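Uncharacterized DUF364 family protein (PDB 3NPG) is of unknown function but probably takes part in heavy-metal chelation, with a Rossmann-like C-terminal part. Local coordinates at residues 191-202 with 211-220; 2-10 with 175-184. All coordinates share one frame; numbering follows the deposited sequence.

How the contacts relate
Both contacts are largely buried, but contact 1 lies deeper, its centre about 7 Å from the centre of the chain against about 12 Å for contact 2. Contact 1 joins neighbouring parallel strands, 192-196 and 214-220, in the mixed sheet, mainly through backbone hydrogen bonds. Contact 2 sets the N-terminal helix 6-17 against the connection over that sheet, with leucines and one carboxylate in place of strand pairing, and it borders a second subunit. The two share a hydrophobic layer: Leu-180 and Leu-184 of contact 2 rest on Ile-195 and Val-212 of contact 1. Helix 180-186 is followed in the chain by strand 192-196, so one helix-strand passage serves both contacts.

Contact 1: residues 191-202 with 211-220; sequences KLIVITGPTGQL and KVTHLASMKV. With ACT (acetate ion), chain E.
With chi1 at 58°, Thr-213 holds OG1 between its own backbone N and carbonyl carbon and presents it to Ile-193, whose backbone N donates to OG1 at 2.9 Å. Thr-213 thus supplies a side-chain acceptor just before regular pairing begins. Ile-193 O then takes two donors, Thr-213 N in its carbonyl plane and His-214 N tilted from it. Further along, Ala-216 N donates to Ile-195 O and Gly-197 N to Ala-216 O. Ser-217 has OG anti to its backbone N (chi1 -165°), which carries the hydroxyl to Gly-197 O at 3.0 Å; Gly-200 N reaches that oxygen from the opposite face. The extended chain of Gln-201 carries NE2 to Met-218 O at 3.0 Å, in the plane of the Gln-201 amide, while OE1 accepts from Val-47 N. On one face the side chains of beta-branched Ile-195, suited to a strand, and Val-212 cross at about a right angle, CG1 to CG1 at 3.7 Å; on the other, small Ala-216 fits beside Val-194 and Thr-196. Gly-197, at a positive phi, begins a loop where Thr-199 meets an acetate, probably from the crystallisation liquor. Parallel strands with such a glycine-containing loop are consistent with a Rossmann-like fold.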
ATOM      1  N   LYS A 191      14.482  29.978  -0.307  1.00 30.14           N
ATOM      2  CA  LYS A 191      14.760  31.023  -1.303  1.00 30.57           C
ATOM      3  C   LYS A 191      14.744  30.442  -2.727  1.00 33.90           C
ATOM      4  O   LYS A 191      14.709  31.191  -3.711  1.00 33.82           O
ATOM      5  CB  LYS A 191      16.111  31.732  -1.005  1.00 34.24           C
ATOM      6  CG  LYS A 191      17.216  30.804  -0.486  1.00 51.31           C
ATOM      7  CD  LYS A 191      18.426  31.592  -0.003  1.00 62.35           C
ATOM      8  CE  LYS A 191      19.509  30.688   0.505  1.00 70.81           C
ATOM      9  NZ  LYS A 191      20.692  31.456   0.963  1.00 78.74           N
ATOM     10  N   LEU A 192      14.710  29.103  -2.826  1.00 29.68           N
ATOM     11  CA  LEU A 192      14.734  28.388  -4.091  1.00 28.64           C
ATOM     12  C   LEU A 192      13.713  27.233  -4.062  1.00 31.49           C
ATOM     13  O   LEU A 192      13.884  26.287  -3.296  1.00 31.56           O
ATOM     14  CB  LEU A 192      16.163  27.848  -4.340  1.00 28.82           C
ATOM     15  CG  LEU A 192      16.408  27.109  -5.658  1.00 33.58           C
ATOM     16  CD1 LEU A 192      16.322  28.054  -6.844  1.00 34.02           C
ATOM     17  CD2 LEU A 192      17.749  26.458  -5.649  1.00 37.04           C
ATOM     18  N   ILE A 193      12.613  27.352  -4.845  1.00 26.72           N
ATOM     19  CA  ILE A 193      11.572  26.317  -4.931  1.00 25.45           C
ATOM     20  C   ILE A 193      11.428  25.850  -6.375  1.00 29.66           C
ATOM     21  O   ILE A 193      10.980  26.616  -7.234  1.00 29.24           O
ATOM     22  CB  ILE A 193      10.216  26.801  -4.324  1.00 28.02           C
ATOM     23  CG1 ILE A 193      10.399  27.245  -2.847  1.00 28.96           C
ATOM     24  CG2 ILE A 193       9.134  25.710  -4.453  1.00 26.59           C
ATOM     25  CD1 ILE A 193       9.254  27.945  -2.269  1.00 35.09           C
ATOM     26  N   VAL A 194      11.857  24.605  -6.652  1.00 26.85           N
ATOM     27  CA  VAL A 194      11.832  24.039  -8.003  1.00 26.47           C
ATOM     28  C   VAL A 194      10.757  22.957  -8.125  1.00 30.92           C
ATOM     29  O   VAL A 194      10.775  21.979  -7.373  1.00 30.65           O
ATOM     30  CB  VAL A 194      13.231  23.493  -8.417  1.00 30.12           C
ATOM     31  CG1 VAL A 194      13.248  23.086  -9.883  1.00 29.30           C
ATOM     32  CG2 VAL A 194      14.326  24.512  -8.129  1.00 30.70           C
ATOM     33  N   ILE A 195       9.830  23.124  -9.078  1.00 27.81           N
ATOM     34  CA  ILE A 195       8.804  22.116  -9.370  1.00 27.41           C
ATOM     35  C   ILE A 195       9.273  21.308 -10.587  1.00 30.43           C
ATOM     36  O   ILE A 195       9.310  21.836 -11.700  1.00 29.13           O
ATOM     37  CB  ILE A 195       7.401  22.779  -9.585  1.00 30.88           C
ATOM     38  CG1 ILE A 195       7.029  23.745  -8.412  1.00 31.73           C
ATOM     39  CG2 ILE A 195       6.313  21.731  -9.818  1.00 31.74           C
ATOM     40  CD1 ILE A 195       7.069  23.115  -6.967  1.00 39.96           C
ATOM     41  N   THR A 196       9.773  20.083 -10.346  1.00 27.98           N
ATOM     42  CA  THR A 196      10.415  19.282 -11.387  1.00 28.04           C
ATOM     43  C   THR A 196       9.586  18.090 -11.856  1.00 31.30           C
ATOM     44  O   THR A 196       8.964  17.402 -11.045  1.00 31.14           O
ATOM     45  CB  THR A 196      11.841  18.878 -10.959  1.00 37.99           C
ATOM     46  OG1 THR A 196      12.497  18.245 -12.059  1.00 41.42           O
ATOM     47  CG2 THR A 196      11.853  17.956  -9.743  1.00 35.69           C
ATOM     48  N   GLY A 197       9.652  17.816 -13.159  1.00 27.02           N
ATOM     49  CA  GLY A 197       8.973  16.678 -13.765  1.00 26.36           C
ATOM     50  C   GLY A 197       8.106  17.037 -14.954  1.00 29.30           C
ATOM     51  O   GLY A 197       7.710  18.196 -15.117  1.00 29.44           O
ATOM     52  N   PRO A 198       7.718  16.026 -15.775  1.00 25.00           N
ATOM     53  CA  PRO A 198       6.851  16.312 -16.946  1.00 24.00           C
ATOM     54  C   PRO A 198       5.495  16.955 -16.598  1.00 26.69           C
ATOM     55  O   PRO A 198       4.902  17.599 -17.453  1.00 26.80           O
ATOM     56  CB  PRO A 198       6.672  14.935 -17.602  1.00 25.66           C
ATOM     57  CG  PRO A 198       7.829  14.133 -17.136  1.00 30.52           C
ATOM     58  CD  PRO A 198       8.130  14.609 -15.741  1.00 26.31           C
ATOM     59  N   THR A 199       5.011  16.793 -15.342  1.00 22.06           N
ATOM     60  CA  THR A 199       3.741  17.410 -14.915  1.00 21.40           C
ATOM     61  C   THR A 199       3.904  18.959 -14.746  1.00 24.97           C
ATOM     62  O   THR A 199       2.906  19.692 -14.692  1.00 25.56           O
ATOM     63  CB  THR A 199       3.193  16.711 -13.639  1.00 24.38           C
ATOM     64  OG1 THR A 199       3.294  15.290 -13.792  1.00 25.67           O
ATOM     65  CG2 THR A 199       1.753  17.096 -13.332  1.00 19.03           C
ATOM     66  N   GLY A 200       5.155  19.426 -14.733  1.00 19.38           N
ATOM     67  CA  GLY A 200       5.474  20.845 -14.614  1.00 18.38           C
ATOM     68  C   GLY A 200       5.563  21.559 -15.951  1.00 20.21           C
ATOM     69  O   GLY A 200       6.255  22.573 -16.069  1.00 19.49           O
ATOM     70  N   GLN A 201       4.823  21.054 -16.968  1.00 16.07           N
ATOM     71  CA  GLN A 201       4.792  21.629 -18.322  1.00 15.83           C
ATOM     72  C   GLN A 201       3.980  22.922 -18.379  1.00 21.11           C
ATOM     73  O   GLN A 201       3.900  23.546 -19.439  1.00 20.14           O
ATOM     74  CB  GLN A 201       4.214  20.612 -19.321  1.00 16.90           C
ATOM     75  CG  GLN A 201       5.213  19.576 -19.810  1.00 22.97           C
ATOM     76  CD  GLN A 201       4.553  18.527 -20.677  1.00 30.63           C
ATOM     77  OE1 GLN A 201       3.384  18.182 -20.498  1.00 23.61           O
ATOM     78  NE2 GLN A 201       5.304  17.969 -21.613  1.00 21.82           N
ATOM     79  N   LEU A 202       3.361  23.321 -17.243  1.00 20.04           N
ATOM     80  CA  LEU A 202       2.511  24.520 -17.173  1.00 21.12           C
ATOM     81  C   LEU A 202       3.298  25.830 -17.447  1.00 26.29           C
ATOM     82  O   LEU A 202       4.525  25.856 -17.298  1.00 27.07           O
ATOM     83  CB  LEU A 202       1.758  24.589 -15.810  1.00 21.22           C
ATOM     84  CG  LEU A 202       2.567  25.059 -14.573  1.00 25.99           C
ATOM     85  CD1 LEU A 202       1.645  25.517 -13.467  1.00 26.51           C
ATOM     86  CD2 LEU A 202       3.467  23.976 -14.061  1.00 27.98           C
ATOM     87  N   LYS A 211       5.506  31.351  -4.326  1.00 25.71           N
ATOM     88  CA  LYS A 211       6.887  31.219  -3.862  1.00 26.06           C
ATOM     89  C   LYS A 211       7.746  30.381  -4.832  1.00 30.79           C
ATOM     90  O   LYS A 211       8.973  30.348  -4.688  1.00 32.16           O
ATOM     91  CB  LYS A 211       6.933  30.627  -2.446  1.00 28.73           C
ATOM     92  CG  LYS A 211       6.404  31.565  -1.367  1.00 43.42           C
ATOM     93  CD  LYS A 211       6.624  30.984   0.020  1.00 54.42           C
ATOM     94  CE  LYS A 211       6.019  31.839   1.102  1.00 66.52           C
ATOM     95  NZ  LYS A 211       6.158  31.207   2.439  1.00 73.67           N
ATOM     96  N   VAL A 212       7.101  29.716  -5.835  1.00 26.05           N
ATOM     97  CA  VAL A 212       7.811  28.913  -6.853  1.00 25.03           C
ATOM     98  C   VAL A 212       8.789  29.805  -7.619  1.00 28.26           C
ATOM     99  O   VAL A 212       8.393  30.867  -8.118  1.00 28.09           O
ATOM    100  CB  VAL A 212       6.819  28.195  -7.828  1.00 28.55           C
ATOM    101  CG1 VAL A 212       7.571  27.390  -8.887  1.00 27.84           C
ATOM    102  CG2 VAL A 212       5.844  27.303  -7.065  1.00 28.15           C
ATOM    103  N   THR A 213      10.065  29.399  -7.684  1.00 24.17           N
ATOM    104  CA  THR A 213      11.100  30.205  -8.348  1.00 23.78           C
ATOM    105  C   THR A 213      11.432  29.687  -9.745  1.00 26.44           C
ATOM    106  O   THR A 213      11.701  30.481 -10.646  1.00 26.14           O
ATOM    107  CB  THR A 213      12.342  30.306  -7.465  1.00 27.65           C
ATOM    108  OG1 THR A 213      12.821  28.985  -7.188  1.00 26.28           O
ATOM    109  CG2 THR A 213      12.069  31.063  -6.153  1.00 24.98           C
ATOM    110  N   HIS A 214      11.432  28.354  -9.923  1.00 22.56           N
ATOM    111  CA  HIS A 214      11.778  27.730 -11.200  1.00 21.64           C
ATOM    112  C   HIS A 214      10.810  26.612 -11.559  1.00 24.24           C
ATOM    113  O   HIS A 214      10.164  26.038 -10.678  1.00 22.51           O
ATOM    114  CB  HIS A 214      13.218  27.170 -11.156  1.00 22.48           C
ATOM    115  CG  HIS A 214      14.271  28.213 -10.955  1.00 27.05           C
ATOM    116  ND1 HIS A 214      14.553  28.720  -9.701  1.00 29.41           N
ATOM    117  CD2 HIS A 214      15.122  28.765 -11.849  1.00 29.39           C
ATOM    118  CE1 HIS A 214      15.525  29.599  -9.880  1.00 29.35           C
ATOM    119  NE2 HIS A 214      15.908  29.650 -11.152  1.00 29.72           N
ATOM    120  N   LEU A 215      10.753  26.268 -12.852  1.00 21.56           N
ATOM    121  CA  LEU A 215      10.001  25.132 -13.361  1.00 21.20           C
ATOM    122  C   LEU A 215      10.935  24.262 -14.178  1.00 25.28           C
ATOM    123  O   LEU A 215      11.492  24.727 -15.175  1.00 25.04           O
ATOM    124  CB  LEU A 215       8.812  25.600 -14.232  1.00 21.41           C
ATOM    125  CG  LEU A 215       7.518  25.939 -13.482  1.00 26.35           C
ATOM    126  CD1 LEU A 215       6.535  26.642 -14.392  1.00 26.49           C
ATOM    127  CD2 LEU A 215       6.881  24.684 -12.878  1.00 27.99           C
ATOM    128  N   ALA A 216      11.186  23.029 -13.713  1.00 22.14           N
ATOM    129  CA  ALA A 216      12.039  22.085 -14.435  1.00 22.14           C
ATOM    130  C   ALA A 216      11.190  21.004 -15.081  1.00 27.11           C
ATOM    131  O   ALA A 216      10.671  20.125 -14.392  1.00 26.85           O
ATOM    132  CB  ALA A 216      13.051  21.467 -13.496  1.00 22.76           C
ATOM    133  N   SER A 217      10.978  21.113 -16.392  1.00 24.92           N
ATOM    134  CA  SER A 217      10.129  20.181 -17.115  1.00 25.41           C
ATOM    135  C   SER A 217      10.735  19.831 -18.478  1.00 32.28           C
ATOM    136  O   SER A 217      11.940  20.024 -18.684  1.00 31.94           O
ATOM    137  CB  SER A 217       8.733  20.765 -17.285  1.00 28.69           C
ATOM    138  OG  SER A 217       7.810  19.765 -17.675  1.00 40.56           O
HETATM  139  N   MSE A 218       9.909  19.288 -19.403  1.00 30.56           N
HETATM  140  CA  MSE A 218      10.366  18.904 -20.739  1.00 31.51           C
HETATM  141  C   MSE A 218       9.293  19.144 -21.802  1.00 33.40           C
HETATM  142  O   MSE A 218       8.100  18.974 -21.534  1.00 32.67           O
HETATM  143  CB  MSE A 218      10.826  17.438 -20.757  1.00 34.83           C
HETATM  144  CG  MSE A 218       9.712  16.441 -20.424  1.00 43.03           C
HETATM  145 SE   MSE A 218      10.395  14.685 -20.039  0.75 53.22          SE
HETATM  146  CE  MSE A 218      11.387  15.088 -18.356  1.00 49.65           C
ATOM    147  N   LYS A 219       9.718  19.521 -23.016  1.00 28.39           N
ATOM    148  CA  LYS A 219       8.805  19.745 -24.129  1.00 26.99           C
ATOM    149  C   LYS A 219       8.940  18.631 -25.152  1.00 29.45           C
ATOM    150  O   LYS A 219      10.054  18.299 -25.556  1.00 28.31           O
ATOM    151  CB  LYS A 219       9.056  21.119 -24.782  1.00 29.21           C
ATOM    152  CG  LYS A 219       8.061  21.457 -25.896  1.00 33.66           C
ATOM    153  CD  LYS A 219       8.316  22.818 -26.491  1.00 41.67           C
ATOM    154  CE  LYS A 219       7.323  23.140 -27.575  1.00 50.41           C
ATOM    155  NZ  LYS A 219       7.580  24.472 -28.176  1.00 60.08           N
ATOM    156  N   VAL A 220       7.803  18.061 -25.585  1.00 26.09           N
ATOM    157  CA  VAL A 220       7.780  16.989 -26.582  1.00 26.25           C
ATOM    158  C   VAL A 220       8.228  17.518 -27.959  1.00 30.72           C
ATOM    159  O   VAL A 220       7.610  18.437 -28.499  1.00 30.10           O
ATOM    160  CB  VAL A 220       6.390  16.308 -26.651  1.00 30.07           C
ATOM    161  CG1 VAL A 220       6.390  15.184 -27.672  1.00 30.52           C
ATOM    162  CG2 VAL A 220       5.961  15.793 -25.280  1.00 29.50           C
TER
HETATM  163  C   ACT E 251       6.193  14.289 -12.537  1.00 39.69           C
HETATM  164  O   ACT E 251       5.550  15.137 -12.005  1.00 39.43           O
HETATM  165  OXT ACT E 251       5.765  13.798 -13.523  1.00 38.80           O
HETATM  166  CH3 ACT E 251       7.526  13.835 -11.945  1.00 39.70           C

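Contact 2: residues 2-10 with 175-184; sequences MNGMLLSRI and IVNGTLDMIL
Leu-6 meets Asp-181 through its backbone: the N-H at the start of helix 6-17 points to the carboxylate, with Leu-6 N 2.9 Å from Asp-181 OD2, on the syn lone pair. This bond is bent (136° at the hydrogen), whereas a weak second one from the same N-H to OD1 is straighter (162°), so the two oxygens share the donor. Behind this polar point the packing is close. Leu-6 CG stands anti to the backbone N (chi1 177°), and its CD2 branch comes obliquely against Leu-180 CD2 at 3.7 Å, with Leu-184 CD1 a little farther off. Leu-7 crosses Ile-175 at about a right angle, CD1 to CG2 at 3.7 Å, and continues this apolar layer toward Val-86 of helix 79-96. Both leucines suit their places, their branched ends packing against buried aliphatic partners. Between the segments a water donates to Asp-181 OD1 at 2.8 Å and accepts weakly from Leu-7 N. The methyl end of Met-5, a selenomethionine whose flexible chain bends at chi3, lies on Gly-178, its CE 3.8 Å from Gly-178 CA; the glycine adopts a positive phi as the chain leaves helix 174-177, and its carbonyl is bonded to His-160 of the second subunit.

The outer side is looser. Exposed Arg-9 bonds only weakly to Gly-4 O, and its NH2 stays 4.4 Å from Asp-181 OD2, beyond a salt bridge. The N-H of Leu-6, the water and nearby Arg-9 would be expected to favour an ionised Asp-181, one carboxylate holding the helix start by a forked hydrogen bond beside an apolar layer.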
HETATM    1  N   MSE A   2     -12.903  22.520  -5.561  1.00 28.86           N
HETATM    2  CA  MSE A   2     -12.110  23.178  -4.512  1.00 27.49           C
HETATM    3  C   MSE A   2     -11.555  24.502  -5.039  1.00 34.29           C
HETATM    4  O   MSE A   2     -10.474  24.536  -5.639  1.00 33.76           O
HETATM    5  CB  MSE A   2     -10.981  22.257  -4.011  1.00 27.93           C
HETATM    6  CG  MSE A   2     -11.487  21.052  -3.212  1.00 33.35           C
HETATM    7 SE   MSE A   2     -10.137  19.665  -2.995  0.75 38.60          SE
HETATM    8  CE  MSE A   2      -9.805  19.267  -4.854  1.00 34.25           C
ATOM      9  N   ASN A   3     -12.333  25.587  -4.863  1.00 33.26           N
ATOM     10  CA  ASN A   3     -12.012  26.918  -5.387  1.00 33.67           C
ATOM     11  C   ASN A   3     -10.859  27.614  -4.644  1.00 37.88           C
ATOM     12  O   ASN A   3     -10.363  28.649  -5.107  1.00 38.78           O
ATOM     13  CB  ASN A   3     -13.256  27.799  -5.396  1.00 36.29           C
ATOM     14  N   GLY A   4     -10.455  27.057  -3.502  1.00 33.14           N
ATOM     15  CA  GLY A   4      -9.372  27.615  -2.695  1.00 32.77           C
ATOM     16  C   GLY A   4      -7.990  27.208  -3.167  1.00 35.26           C
ATOM     17  O   GLY A   4      -6.988  27.796  -2.744  1.00 35.17           O
HETATM   18  N   MSE A   5      -7.928  26.183  -4.046  1.00 29.67           N
HETATM   19  CA  MSE A   5      -6.682  25.648  -4.583  1.00 27.53           C
HETATM   20  C   MSE A   5      -5.964  26.655  -5.436  1.00 30.92           C
HETATM   21  O   MSE A   5      -6.606  27.416  -6.160  1.00 31.06           O
HETATM   22  CB  MSE A   5      -6.966  24.410  -5.449  1.00 29.02           C
HETATM   23  CG  MSE A   5      -7.449  23.216  -4.685  1.00 35.66           C
HETATM   24 SE   MSE A   5      -7.456  21.645  -5.832  0.75 42.70          SE
HETATM   25  CE  MSE A   5      -5.632  21.204  -5.734  1.00 38.89           C
ATOM     26  N   LEU A   6      -4.625  26.565  -5.477  1.00 26.88           N
ATOM     27  CA  LEU A   6      -3.825  27.276  -6.464  1.00 26.33           C
ATOM     28  C   LEU A   6      -4.198  26.737  -7.863  1.00 30.50           C
ATOM     29  O   LEU A   6      -4.247  27.501  -8.827  1.00 30.39           O
ATOM     30  CB  LEU A   6      -2.327  27.047  -6.187  1.00 25.74           C
ATOM     31  CG  LEU A   6      -1.334  27.673  -7.181  1.00 29.70           C
ATOM     32  CD1 LEU A   6      -1.478  29.173  -7.227  1.00 29.98           C
ATOM     33  CD2 LEU A   6       0.088  27.290  -6.835  1.00 31.50           C
ATOM     34  N   LEU A   7      -4.547  25.431  -7.936  1.00 26.57           N
ATOM     35  CA  LEU A   7      -4.961  24.760  -9.172  1.00 26.01           C
ATOM     36  C   LEU A   7      -6.298  25.322  -9.697  1.00 31.60           C
ATOM     37  O   LEU A   7      -6.557  25.268 -10.897  1.00 31.90           O
ATOM     38  CB  LEU A   7      -5.072  23.246  -8.918  1.00 25.40           C
ATOM     39  CG  LEU A   7      -4.950  22.328 -10.122  1.00 29.00           C
ATOM     40  CD1 LEU A   7      -3.753  22.698 -10.978  1.00 29.27           C
ATOM     41  CD2 LEU A   7      -4.854  20.899  -9.685  1.00 29.71           C
ATOM     42  N   SER A   8      -7.124  25.891  -8.798  1.00 28.91           N
ATOM     43  CA  SER A   8      -8.396  26.505  -9.183  1.00 29.16           C
ATOM     44  C   SER A   8      -8.146  27.851  -9.858  1.00 33.07           C
ATOM     45  O   SER A   8      -8.932  28.270 -10.705  1.00 33.19           O
ATOM     46  CB  SER A   8      -9.284  26.688  -7.964  1.00 33.31           C
ATOM     47  OG  SER A   8     -10.649  26.756  -8.333  1.00 45.16           O
ATOM     48  N   ARG A   9      -7.041  28.521  -9.492  1.00 29.76           N
ATOM     49  CA  ARG A   9      -6.669  29.811 -10.080  1.00 29.71           C
ATOM     50  C   ARG A   9      -5.928  29.608 -11.396  1.00 33.36           C
ATOM     51  O   ARG A   9      -6.098  30.403 -12.326  1.00 34.25           O
ATOM     52  CB  ARG A   9      -5.828  30.638  -9.095  1.00 28.32           C
ATOM     53  CG  ARG A   9      -6.573  30.968  -7.797  1.00 36.59           C
ATOM     54  CD  ARG A   9      -5.826  31.966  -6.922  1.00 43.43           C
ATOM     55  NE  ARG A   9      -4.636  31.382  -6.294  1.00 47.69           N
ATOM     56  CZ  ARG A   9      -4.652  30.710  -5.143  1.00 58.59           C
ATOM     57  NH1 ARG A   9      -5.800  30.495  -4.508  1.00 41.42           N
ATOM     58  NH2 ARG A   9      -3.529  30.222  -4.639  1.00 48.03           N
ATOM     59  N   ILE A  10      -5.127  28.514 -11.492  1.00 28.14           N
ATOM     60  CA  ILE A  10      -4.388  28.171 -12.718  1.00 26.78           C
ATOM     61  C   ILE A  10      -5.352  27.787 -13.845  1.00 29.71           C
ATOM     62  O   ILE A  10      -5.169  28.228 -14.980  1.00 29.81           O
ATOM     63  CB  ILE A  10      -3.315  27.064 -12.448  1.00 28.82           C
ATOM     64  CG1 ILE A  10      -2.237  27.569 -11.445  1.00 29.03           C
ATOM     65  CG2 ILE A  10      -2.666  26.584 -13.766  1.00 28.93           C
ATOM     66  CD1 ILE A  10      -1.340  26.478 -10.860  1.00 34.71           C
ATOM     67  N   ILE A 175       1.179  18.908  -8.051  1.00 24.44           N
ATOM     68  CA  ILE A 175       0.123  19.666  -8.719  1.00 25.22           C
ATOM     69  C   ILE A 175      -1.156  18.796  -8.851  1.00 31.29           C
ATOM     70  O   ILE A 175      -2.254  19.278  -8.574  1.00 31.88           O
ATOM     71  CB  ILE A 175       0.623  20.199 -10.097  1.00 28.11           C
ATOM     72  CG1 ILE A 175       1.841  21.152  -9.918  1.00 28.52           C
ATOM     73  CG2 ILE A 175      -0.511  20.886 -10.869  1.00 29.37           C
ATOM     74  CD1 ILE A 175       2.595  21.505 -11.243  1.00 34.46           C
ATOM     75  N   VAL A 176      -0.996  17.500  -9.208  1.00 27.83           N
ATOM     76  CA  VAL A 176      -2.135  16.594  -9.373  1.00 27.96           C
ATOM     77  C   VAL A 176      -2.747  16.110  -8.042  1.00 32.05           C
ATOM     78  O   VAL A 176      -3.963  15.923  -7.973  1.00 32.86           O
ATOM     79  CB  VAL A 176      -1.865  15.417 -10.372  1.00 32.02           C
ATOM     80  CG1 VAL A 176      -1.999  15.880 -11.811  1.00 31.64           C
ATOM     81  CG2 VAL A 176      -0.504  14.784 -10.138  1.00 31.86           C
ATOM     82  N   ASN A 177      -1.918  15.932  -6.981  1.00 27.28           N
ATOM     83  CA  ASN A 177      -2.419  15.429  -5.684  1.00 26.87           C
ATOM     84  C   ASN A 177      -2.914  16.537  -4.703  1.00 30.37           C
ATOM     85  O   ASN A 177      -3.592  16.230  -3.720  1.00 30.68           O
ATOM     86  CB  ASN A 177      -1.403  14.488  -5.011  1.00 25.95           C
ATOM     87  CG  ASN A 177      -0.077  15.127  -4.680  1.00 43.40           C
ATOM     88  OD1 ASN A 177       0.033  16.342  -4.495  1.00 37.26           O
ATOM     89  ND2 ASN A 177       0.946  14.304  -4.518  1.00 33.68           N
ATOM     90  N   GLY A 178      -2.571  17.792  -4.986  1.00 25.86           N
ATOM     91  CA  GLY A 178      -3.044  18.936  -4.207  1.00 25.51           C
ATOM     92  C   GLY A 178      -2.169  19.334  -3.037  1.00 28.69           C
ATOM     93  O   GLY A 178      -2.590  20.122  -2.190  1.00 29.43           O
ATOM     94  N   THR A 179      -0.928  18.836  -3.000  1.00 23.54           N
ATOM     95  CA  THR A 179      -0.001  19.144  -1.902  1.00 22.60           C
ATOM     96  C   THR A 179       0.791  20.451  -2.125  1.00 25.67           C
ATOM     97  O   THR A 179       1.420  20.949  -1.188  1.00 25.68           O
ATOM     98  CB  THR A 179       0.927  17.943  -1.624  1.00 23.66           C
ATOM     99  OG1 THR A 179       1.617  17.587  -2.820  1.00 19.23           O
ATOM    100  CG2 THR A 179       0.181  16.749  -1.087  1.00 19.26           C
ATOM    101  N   LEU A 180       0.752  21.006  -3.361  1.00 21.42           N
ATOM    102  CA  LEU A 180       1.509  22.214  -3.714  1.00 21.56           C
ATOM    103  C   LEU A 180       1.158  23.422  -2.831  1.00 27.45           C
ATOM    104  O   LEU A 180       2.062  24.157  -2.408  1.00 27.62           O
ATOM    105  CB  LEU A 180       1.340  22.556  -5.213  1.00 21.16           C
ATOM    106  CG  LEU A 180       2.110  23.809  -5.729  1.00 25.95           C
ATOM    107  CD1 LEU A 180       3.613  23.690  -5.473  1.00 26.00           C
ATOM    108  CD2 LEU A 180       1.859  24.030  -7.197  1.00 27.83           C
ATOM    109  N   ASP A 181      -0.148  23.618  -2.539  1.00 24.62           N
ATOM    110  CA  ASP A 181      -0.618  24.735  -1.700  1.00 24.52           C
ATOM    111  C   ASP A 181       0.005  24.706  -0.304  1.00 26.99           C
ATOM    112  O   ASP A 181       0.409  25.752   0.209  1.00 27.94           O
ATOM    113  CB  ASP A 181      -2.149  24.737  -1.604  1.00 26.72           C
ATOM    114  CG  ASP A 181      -2.842  25.167  -2.883  1.00 37.48           C
ATOM    115  OD1 ASP A 181      -2.781  24.409  -3.875  1.00 37.33           O
ATOM    116  OD2 ASP A 181      -3.503  26.212  -2.868  1.00 44.99           O
HETATM  117  N   MSE A 182       0.106  23.503   0.302  1.00 21.84           N
HETATM  118  CA  MSE A 182       0.709  23.319   1.630  1.00 21.57           C
HETATM  119  C   MSE A 182       2.232  23.535   1.579  1.00 27.36           C
HETATM  120  O   MSE A 182       2.777  24.260   2.417  1.00 28.29           O
HETATM  121  CB  MSE A 182       0.372  21.914   2.184  1.00 23.27           C
HETATM  122  CG  MSE A 182       0.931  21.649   3.598  1.00 29.85           C
HETATM  123 SE   MSE A 182       2.744  20.937   3.592  0.75 36.74          SE
HETATM  124  CE  MSE A 182       2.423  19.278   2.652  1.00 32.63           C
ATOM    125  N   ILE A 183       2.914  22.911   0.583  1.00 23.78           N
ATOM    126  CA  ILE A 183       4.367  23.018   0.404  1.00 23.57           C
ATOM    127  C   ILE A 183       4.819  24.479   0.348  1.00 29.40           C
ATOM    128  O   ILE A 183       5.763  24.856   1.046  1.00 30.39           O
ATOM    129  CB  ILE A 183       4.836  22.201  -0.845  1.00 25.73           C
ATOM    130  CG1 ILE A 183       4.686  20.682  -0.593  1.00 25.46           C
ATOM    131  CG2 ILE A 183       6.288  22.565  -1.246  1.00 25.94           C
ATOM    132  CD1 ILE A 183       4.660  19.828  -1.867  1.00 28.14           C
ATOM    133  N   LEU A 184       4.111  25.312  -0.436  1.00 26.09           N
ATOM    134  CA  LEU A 184       4.439  26.737  -0.567  1.00 26.01           C
ATOM    135  C   LEU A 184       4.147  27.512   0.715  1.00 30.58           C
ATOM    136  O   LEU A 184       4.930  28.378   1.095  1.00 31.06           O
ATOM    137  CB  LEU A 184       3.698  27.360  -1.761  1.00 25.78           C
ATOM    138  CG  LEU A 184       4.107  26.831  -3.144  1.00 29.64           C
ATOM    139  CD1 LEU A 184       3.229  27.405  -4.223  1.00 29.89           C
ATOM    140  CD2 LEU A 184       5.573  27.129  -3.436  1.00 31.77           C
TER
HETATM  141  O   HOH W   1      -2.975  22.977  -6.290  1.00 19.46           O